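Local coordinates for protein 2-aminomuconate 6-semialdehyde dehydrogenase (Burkholderia cenocepacia, PDB 4U3W) that probably catalyses the oxidation of 2-aminomuconate 6-semialdehyde to 2-aminomuconate, at residues A71-R77 with L187-C192; V158-L163 with L491-L497; V269-G275 with L479-E485. All coordinates share one frame. Residues are numbered along the deposited sequence.

Interaction 1: residues A71-R77 with L187-C192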
# COMPACT_ATOMS: atom_id res chain seq x y z
N ALA A 71 -33.01 -7.59 2.25
CA ALA A 71 -32.31 -6.76 3.24
C ALA A 71 -31.18 -5.93 2.62
O ALA A 71 -30.89 -4.79 3.06
CB ALA A 71 -31.79 -7.67 4.41
N GLN A 72 -30.51 -6.48 1.61
CA GLN A 72 -29.58 -5.67 0.83
C GLN A 72 -30.24 -4.36 0.31
O GLN A 72 -29.78 -3.24 0.58
CB GLN A 72 -29.06 -6.48 -0.37
CG GLN A 72 -27.93 -7.42 -0.05
CD GLN A 72 -26.61 -6.68 0.26
OE1 GLN A 72 -25.94 -6.21 -0.63
NE2 GLN A 72 -26.23 -6.61 1.55
N LYS A 73 -31.34 -4.52 -0.41
CA LYS A 73 -32.00 -3.38 -1.03
C LYS A 73 -32.72 -2.51 0.01
O LYS A 73 -32.94 -1.34 -0.23
CB LYS A 73 -32.98 -3.87 -2.12
CG LYS A 73 -32.33 -4.86 -3.07
CD LYS A 73 -33.30 -5.40 -4.11
CE LYS A 73 -33.08 -6.91 -4.31
NZ LYS A 73 -34.17 -7.59 -5.08
N ALA A 74 -33.11 -3.08 1.15
CA ALA A 74 -33.79 -2.27 2.14
C ALA A 74 -32.82 -1.33 2.86
O ALA A 74 -33.24 -0.55 3.72
CB ALA A 74 -34.51 -3.13 3.15
N GLY A 75 -31.54 -1.40 2.53
CA GLY A 75 -30.64 -0.37 2.99
C GLY A 75 -29.34 -0.83 3.63
O GLY A 75 -28.46 -0.02 3.86
N TRP A 76 -29.22 -2.11 3.92
CA TRP A 76 -27.97 -2.61 4.52
C TRP A 76 -26.82 -2.40 3.55
O TRP A 76 -25.67 -2.15 3.96
CB TRP A 76 -28.07 -4.09 4.88
CG TRP A 76 -26.77 -4.61 5.54
CD1 TRP A 76 -25.84 -5.42 4.97
CD2 TRP A 76 -26.28 -4.29 6.85
NE1 TRP A 76 -24.80 -5.67 5.87
CE2 TRP A 76 -25.06 -5.01 7.04
CE3 TRP A 76 -26.78 -3.53 7.92
CZ2 TRP A 76 -24.32 -4.96 8.24
CZ3 TRP A 76 -26.04 -3.49 9.13
CH2 TRP A 76 -24.82 -4.20 9.27
N ARG A 77 -27.16 -2.49 2.26
CA ARG A 77 -26.19 -2.27 1.19
C ARG A 77 -25.60 -0.83 1.24
O ARG A 77 -24.44 -0.61 0.88
CB ARG A 77 -26.85 -2.53 -0.17
CG ARG A 77 -25.98 -2.34 -1.38
CD ARG A 77 -26.82 -2.41 -2.63
NE ARG A 77 -27.87 -1.38 -2.64
CZ ARG A 77 -28.95 -1.40 -3.43
NH1 ARG A 77 -29.14 -2.40 -4.29
NH2 ARG A 77 -29.85 -0.42 -3.37
N LEU A 187 -20.15 -9.25 7.19
CA LEU A 187 -21.01 -8.15 7.61
C LEU A 187 -20.24 -6.82 7.51
O LEU A 187 -20.83 -5.78 7.21
CB LEU A 187 -21.53 -8.35 9.03
CG LEU A 187 -22.49 -9.53 9.26
CD1 LEU A 187 -22.84 -9.64 10.73
CD2 LEU A 187 -23.81 -9.39 8.42
N ALA A 188 -18.94 -6.87 7.80
CA ALA A 188 -18.11 -5.65 7.75
C ALA A 188 -18.13 -4.99 6.36
O ALA A 188 -18.09 -3.75 6.23
CB ALA A 188 -16.64 -6.01 8.16
N MET A 189 -18.15 -5.83 5.32
CA MET A 189 -18.17 -5.32 3.95
C MET A 189 -19.59 -5.07 3.41
O MET A 189 -19.75 -4.77 2.24
CB MET A 189 -17.46 -6.28 2.98
CG MET A 189 -16.06 -6.57 3.29
SD MET A 189 -15.08 -5.14 3.91
CE MET A 189 -14.96 -4.12 2.48
N GLY A 190 -20.59 -5.11 4.28
CA GLY A 190 -21.92 -4.66 3.92
C GLY A 190 -22.73 -5.73 3.24
O GLY A 190 -23.76 -5.41 2.63
N ASN A 191 -22.27 -6.99 3.32
CA ASN A 191 -23.11 -8.11 2.80
C ASN A 191 -24.18 -8.54 3.77
O ASN A 191 -24.04 -8.33 4.98
CB ASN A 191 -22.27 -9.35 2.50
CG ASN A 191 -21.13 -9.08 1.57
OD1 ASN A 191 -21.34 -9.00 0.35
ND2 ASN A 191 -19.90 -8.94 2.12
N CYS A 192 -25.22 -9.21 3.25
CA CYS A 192 -26.05 -10.01 4.12
C CYS A 192 -25.53 -11.46 4.12
O CYS A 192 -24.77 -11.88 3.24
CB CYS A 192 -27.54 -9.99 3.65
SG CYS A 192 -28.14 -8.22 3.74
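A side-chain amide that gives one proton to oxygen and the other to sulfur is the uncommon feature here. Gln-72 NE2 donates to Gly-190 O at 3.0 Å and to Cys-192 SG at 3.3 Å. Both bonds are nearly straight, at 169° and 172°, so the two protons of one amide group join helix 58-76 to the turn after helix 175-188 and the start of strand 192-196. Each segment has its own backbone irregularity. In 71-77 the chain widens into a pi-type turn, with Trp-76 N bonded to Ala-71 O and Arg-77 N to Gln-72 O, and Gly-75 has backbone angles at which a CB would jam against the carbonyl O of Ala-74. In 187-192 a Schellman motif ends the helix, with Gly-190 as its C-prime residue.

Trp-76 extends the contact back toward the end of helix 175-188. Its NE1 makes a weak hydrogen bond to Asn-191 O (2.9 Å, 125°), CD1 lies 3.1 Å from Gly-190 O, and CZ2 comes within 3.7 Å of Leu-187 O. Cys-192 SG meets the indole obliquely, 4.6 Å from the centroid of the five-membered ring, and also packs 3.8 Å from Ala-71 CB. Trp-87 meets the indole from helix 81-96, while the Asn-191 side chain hydrogen-bonds to Tyr-494 O through ND2 and to Gly-164 N through OD1.

The general lesson concerns the acceptors. Apart from the sulfur, those for Gln-72 and Trp-76 are the backbone carbonyls of Gly-190 and, weakly, Asn-191. These polar links thus use main-chain oxygens, while Cys-192 SG both accepts a bond and packs on Ala-71 and Trp-76.

Interaction 2: residues V158-L163 with L491-L497. With MG (magnesium ion), chain E.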
# COMPACT_ATOMS: atom_id res chain seq x y z
N VAL A 158 -10.67 2.98 -7.39
CA VAL A 158 -11.24 1.67 -7.16
C VAL A 158 -12.18 1.65 -5.97
O VAL A 158 -11.77 1.94 -4.87
CB VAL A 158 -10.14 0.61 -6.94
CG1 VAL A 158 -10.81 -0.77 -6.72
CG2 VAL A 158 -9.25 0.60 -8.17
N THR A 159 -13.48 1.38 -6.23
CA THR A 159 -14.49 1.34 -5.18
C THR A 159 -14.80 -0.12 -4.81
O THR A 159 -14.49 -1.04 -5.57
CB THR A 159 -15.80 2.02 -5.60
OG1 THR A 159 -16.46 1.23 -6.62
CG2 THR A 159 -15.54 3.44 -6.11
N ARG A 160 -15.38 -0.34 -3.63
CA ARG A 160 -15.77 -1.69 -3.18
C ARG A 160 -17.23 -1.56 -2.79
O ARG A 160 -17.63 -0.54 -2.21
CB ARG A 160 -14.93 -2.16 -1.99
CG ARG A 160 -13.45 -2.44 -2.30
CD ARG A 160 -12.88 -3.24 -1.11
NE ARG A 160 -11.44 -3.49 -1.13
CZ ARG A 160 -10.58 -2.97 -0.25
NH1 ARG A 160 -11.02 -2.16 0.72
NH2 ARG A 160 -9.27 -3.23 -0.32
N LYS A 161 -18.05 -2.53 -3.19
CA LYS A 161 -19.39 -2.58 -2.70
C LYS A 161 -19.58 -4.06 -2.25
O LYS A 161 -18.78 -4.92 -2.63
CB LYS A 161 -20.43 -2.12 -3.79
CG LYS A 161 -20.42 -2.90 -5.11
CD LYS A 161 -21.63 -2.53 -6.13
CE LYS A 161 -21.41 -1.15 -6.75
NZ LYS A 161 -20.13 -1.07 -7.50
N PRO A 162 -20.62 -4.35 -1.48
CA PRO A 162 -20.79 -5.75 -1.08
C PRO A 162 -20.95 -6.69 -2.30
O PRO A 162 -21.55 -6.22 -3.30
CB PRO A 162 -22.10 -5.73 -0.29
CG PRO A 162 -22.43 -4.29 -0.00
CD PRO A 162 -21.73 -3.48 -1.03
N LEU A 163 -20.47 -7.95 -2.24
CA LEU A 163 -20.93 -9.01 -3.19
C LEU A 163 -22.45 -9.16 -3.20
O LEU A 163 -23.09 -9.31 -4.25
CB LEU A 163 -20.31 -10.36 -2.86
CG LEU A 163 -18.83 -10.63 -3.08
CD1 LEU A 163 -18.45 -12.06 -2.65
CD2 LEU A 163 -18.55 -10.47 -4.55
N LEU A 491 -11.18 -8.02 2.94
CA LEU A 491 -11.78 -6.82 2.39
C LEU A 491 -12.14 -7.01 0.89
O LEU A 491 -13.23 -6.63 0.44
CB LEU A 491 -10.82 -5.64 2.53
CG LEU A 491 -10.51 -5.15 3.97
CD1 LEU A 491 -9.77 -3.77 3.96
CD2 LEU A 491 -11.68 -5.17 4.97
N ASP A 492 -11.19 -7.57 0.12
CA ASP A 492 -11.38 -7.76 -1.31
C ASP A 492 -12.31 -8.94 -1.59
O ASP A 492 -13.15 -8.84 -2.49
CB ASP A 492 -10.05 -7.98 -2.04
CG ASP A 492 -9.23 -6.71 -2.15
OD1 ASP A 492 -9.79 -5.60 -1.95
OD2 ASP A 492 -8.03 -6.85 -2.44
N PHE A 493 -12.20 -10.03 -0.82
CA PHE A 493 -13.04 -11.18 -1.16
C PHE A 493 -14.53 -10.87 -0.97
O PHE A 493 -15.35 -11.23 -1.81
CB PHE A 493 -12.73 -12.42 -0.35
CG PHE A 493 -13.68 -13.53 -0.66
CD1 PHE A 493 -13.56 -14.22 -1.86
CD2 PHE A 493 -14.74 -13.85 0.20
CE1 PHE A 493 -14.47 -15.26 -2.21
CE2 PHE A 493 -15.66 -14.87 -0.13
CZ PHE A 493 -15.52 -15.58 -1.33
N TYR A 494 -14.87 -10.29 0.17
CA TYR A 494 -16.26 -10.04 0.50
C TYR A 494 -16.84 -8.78 -0.18
O TYR A 494 -17.93 -8.33 0.23
CB TYR A 494 -16.42 -9.95 2.02
CG TYR A 494 -16.14 -11.29 2.70
CD1 TYR A 494 -17.13 -12.29 2.77
CD2 TYR A 494 -14.89 -11.55 3.25
CE1 TYR A 494 -16.86 -13.53 3.37
CE2 TYR A 494 -14.61 -12.77 3.87
CZ TYR A 494 -15.59 -13.75 3.94
OH TYR A 494 -15.29 -14.94 4.53
N SER A 495 -16.12 -8.23 -1.16
CA SER A 495 -16.56 -7.07 -1.95
C SER A 495 -16.44 -7.29 -3.46
O SER A 495 -15.53 -7.99 -3.90
CB SER A 495 -15.74 -5.81 -1.61
OG SER A 495 -16.00 -5.38 -0.30
N GLU A 496 -17.28 -6.60 -4.24
CA GLU A 496 -16.97 -6.48 -5.67
C GLU A 496 -16.14 -5.18 -5.85
O GLU A 496 -16.57 -4.12 -5.38
CB GLU A 496 -18.23 -6.42 -6.56
CG GLU A 496 -18.83 -7.84 -6.98
CD GLU A 496 -17.89 -8.81 -7.80
OE1 GLU A 496 -16.83 -8.44 -8.29
OE2 GLU A 496 -18.25 -9.99 -7.96
N LEU A 497 -14.97 -5.30 -6.47
CA LEU A 497 -14.14 -4.14 -6.84
C LEU A 497 -14.71 -3.54 -8.12
O LEU A 497 -14.95 -4.29 -9.08
CB LEU A 497 -12.70 -4.53 -7.10
CG LEU A 497 -11.81 -4.63 -5.88
CD1 LEU A 497 -12.40 -5.61 -4.87
CD2 LEU A 497 -10.36 -5.00 -6.30
MG MG E . -14.11 -9.23 -4.57
O HOH W 1 -14.61 -11.44 -4.41
O HOH W 2 -14.49 -8.34 -6.91
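Backbone bonding comes first: strands 158-162 and 495-497 run antiparallel, their short axes 4.4 Å apart at closest approach. Lys-161 and Glu-496 form the hydrogen-bonded pair (Lys-161 N to Glu-496 O 3.1 Å, Glu-496 N to Lys-161 O 2.8 Å), flanked by non-hydrogen-bonded pairs Arg-160/Leu-497 and Pro-162/Ser-495.

The charged contact is a salt bridge in which Arg-160 NE (2.8 Å) and NH2 (2.9 Å) share Asp-492 OD1; Asp-492 OD2 pairs with Arg-488 of the second subunit.

Apolar packing sets Val-158 CG1 4.1 Å from Leu-497 CG. Leu-163 CD1 makes a close van der Waals contact with Phe-493 O (3.3 Å).

Magnesium binds Asp-492 O (2.3 Å), Ser-495 O (2.0 Å) and waters 1 and 2, marking the turn from helix to strand.

The pairing, consistent with the oligomerisation part of the aldehyde dehydrogenase fold, joins strand 153-169 to the C-terminal strand 495-503 just where helix 487-493 ends, with Tyr-494 packed on helix 175-188 and Glu-496 salt-bridged to Arg-484 of the second subunit.

Interaction 3: residues V269-G275 with L479-E485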
# COMPACT_ATOMS: atom_id res chain seq x y z
N VAL A 269 -16.01 -18.13 -4.53
CA VAL A 269 -15.73 -19.16 -3.54
C VAL A 269 -14.47 -18.82 -2.76
O VAL A 269 -13.48 -18.35 -3.33
CB VAL A 269 -15.56 -20.57 -4.18
CG1 VAL A 269 -16.92 -21.21 -4.56
CG2 VAL A 269 -14.66 -20.48 -5.40
N SER A 270 -14.52 -19.09 -1.47
CA SER A 270 -13.34 -19.05 -0.61
C SER A 270 -13.28 -20.32 0.23
O SER A 270 -14.18 -20.60 1.03
CB SER A 270 -13.35 -17.78 0.29
OG SER A 270 -12.13 -17.67 1.07
N PHE A 271 -12.20 -21.09 0.08
CA PHE A 271 -12.11 -22.41 0.73
C PHE A 271 -10.91 -22.55 1.66
O PHE A 271 -9.81 -22.21 1.28
CB PHE A 271 -12.00 -23.54 -0.31
CG PHE A 271 -13.20 -23.70 -1.17
CD1 PHE A 271 -14.47 -23.35 -0.73
CD2 PHE A 271 -13.04 -24.20 -2.46
CE1 PHE A 271 -15.58 -23.53 -1.57
CE2 PHE A 271 -14.14 -24.38 -3.31
CZ PHE A 271 -15.42 -24.03 -2.86
N GLU A 272 -11.13 -23.08 2.86
CA GLU A 272 -10.04 -23.48 3.74
C GLU A 272 -10.25 -24.97 4.02
O GLU A 272 -11.23 -25.34 4.69
CB GLU A 272 -10.05 -22.66 5.02
CG GLU A 272 -9.80 -21.16 4.78
CD GLU A 272 -10.35 -20.24 5.90
OE1 GLU A 272 -10.98 -20.75 6.87
OE2 GLU A 272 -10.10 -19.01 5.83
N LEU A 273 -9.39 -25.83 3.45
CA LEU A 273 -9.77 -27.24 3.32
C LEU A 273 -8.82 -28.13 4.17
O LEU A 273 -8.34 -27.70 5.24
CB LEU A 273 -9.79 -27.65 1.86
CG LEU A 273 -10.75 -26.81 0.95
CD1 LEU A 273 -10.67 -27.23 -0.50
CD2 LEU A 273 -12.20 -26.87 1.44
N GLY A 274 -8.56 -29.37 3.73
CA GLY A 274 -7.78 -30.28 4.58
C GLY A 274 -6.30 -29.98 4.62
O GLY A 274 -5.80 -29.10 3.89
N GLY A 275 -5.57 -30.69 5.49
CA GLY A 275 -4.12 -30.62 5.48
C GLY A 275 -3.52 -31.93 6.03
O GLY A 275 -4.21 -32.71 6.70
N LEU A 479 -4.42 -28.90 -2.69
CA LEU A 479 -5.75 -29.32 -2.21
C LEU A 479 -6.28 -28.61 -0.95
O LEU A 479 -7.45 -28.83 -0.58
CB LEU A 479 -5.78 -30.83 -1.93
CG LEU A 479 -5.87 -31.72 -3.16
CD1 LEU A 479 -5.93 -33.16 -2.68
CD2 LEU A 479 -7.10 -31.37 -4.02
N SER A 480 -5.45 -27.80 -0.28
CA SER A 480 -5.80 -27.25 1.04
C SER A 480 -6.61 -25.95 1.00
O SER A 480 -6.95 -25.38 2.05
CB SER A 480 -4.51 -27.01 1.88
OG SER A 480 -3.85 -28.25 2.12
N GLY A 481 -6.89 -25.45 -0.20
CA GLY A 481 -7.67 -24.23 -0.29
C GLY A 481 -7.70 -23.49 -1.61
O GLY A 481 -7.04 -23.85 -2.58
N LEU A 482 -8.50 -22.42 -1.60
CA LEU A 482 -8.68 -21.51 -2.73
C LEU A 482 -8.82 -20.15 -2.10
O LEU A 482 -9.62 -19.99 -1.17
CB LEU A 482 -9.94 -21.88 -3.53
CG LEU A 482 -9.96 -21.98 -5.06
CD1 LEU A 482 -8.71 -22.69 -5.59
CD2 LEU A 482 -11.23 -22.70 -5.50
N GLY A 483 -8.03 -19.17 -2.55
CA GLY A 483 -8.06 -17.81 -2.02
C GLY A 483 -7.36 -17.63 -0.68
O GLY A 483 -6.85 -18.59 -0.08
N ARG A 484 -7.34 -16.38 -0.22
CA ARG A 484 -6.81 -16.01 1.07
C ARG A 484 -7.85 -15.16 1.79
O ARG A 484 -8.60 -14.40 1.14
CB ARG A 484 -5.47 -15.22 0.92
CG ARG A 484 -4.28 -16.09 0.39
CD ARG A 484 -3.85 -17.17 1.42
NE ARG A 484 -2.67 -17.94 0.98
CZ ARG A 484 -2.72 -19.01 0.18
NH1 ARG A 484 -3.91 -19.45 -0.30
NH2 ARG A 484 -1.60 -19.64 -0.16
N GLU A 485 -7.91 -15.28 3.11
CA GLU A 485 -8.69 -14.36 3.93
C GLU A 485 -7.73 -13.76 4.97
O GLU A 485 -6.63 -14.29 5.17
CB GLU A 485 -9.88 -15.07 4.58
CG GLU A 485 -10.84 -15.67 3.52
CD GLU A 485 -12.25 -15.94 4.04
OE1 GLU A 485 -12.67 -15.30 5.04
OE2 GLU A 485 -12.95 -16.82 3.46
O HOH W 3 -10.80 -15.62 -0.51
O HOH W 4 -12.68 -19.93 3.52
O HOH W 5 -9.77 -18.54 1.24
O HOH W 6 -7.34 -21.07 1.22
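This is a short antiparallel beta pairing that adds strand 481-482 to strand 268-272, at a margin of the Rossmann-like sheet of an aldehyde dehydrogenase. The run from Glu-272 to Gly-275 matches the Glu-Leu-Gly-Gly signature of the family. Phe-271 and Leu-482 form the hydrogen-bonded pair, with Phe-271 N to Leu-482 O at 3.1 Å and Leu-482 N to Phe-271 O at 3.2 Å. Glu-272 faces Gly-481 in the non-hydrogen-bonded pair that follows. Beyond it, Leu-273 N bonds to Ser-480 O (2.8 Å) and Ser-480 OG to Gly-274 O (2.8 Å), so bonding outlasts regular strand geometry. Gly-481 has no room for a CB, which would lie 2.9 Å from Phe-271 O, and its backbone angles alone call for glycine.

On the face of Phe-271 and Leu-482, the CD2 atoms of these residues meet at 3.8 Å, and Val-269 CG2 lies 4.1 Å from Leu-482 CD2. A separate polar cluster surrounds Ser-270, whose OG donates to Glu-485 OE2 at 2.7 Å. Two waters donate to the same hydroxyl: water 5 bridges Ser-270 OG (2.5 Å) to Leu-482 O (2.8 Å), and water 3 bridges Ser-270 OG (2.9 Å) to Arg-484 O (3.0 Å). Glu-272 turns its carboxylate to Thr-249 and Trp-181.

On its other edge strand 268-272 bonds to the parallel strand 245-249. Helix 252-261 packs on Phe-271 and Leu-482, helix 487-493 brings Phe-493 against Ser-270, and the second subunit reaches Leu-482 through Lys-267.

How the interactions relate
The six segments follow the order 71-77, 158-163, 187-192, 269-275, 479-485, 491-497, so interactions 1 and 2 cross along the chain, while interaction 3 is nested within the loop closed by interaction 2. Centres of interactions 1 and 2 lie 12 Å apart; they touch at Asn-191 and Tyr-494, and strand 153-169 leads into helix 175-188. Interactions 2 and 3, 19 Å apart, meet through Tyr-494 and Glu-485. All three reach one mixed sheet, interaction 1 through Cys-192, which begins strand 192-196. Interactions 1 and 3 stay about 10 Å apart at their nearest atoms. Segment 491-497 is thus the middle link, tying distant parts of the sequence together beside the second subunit.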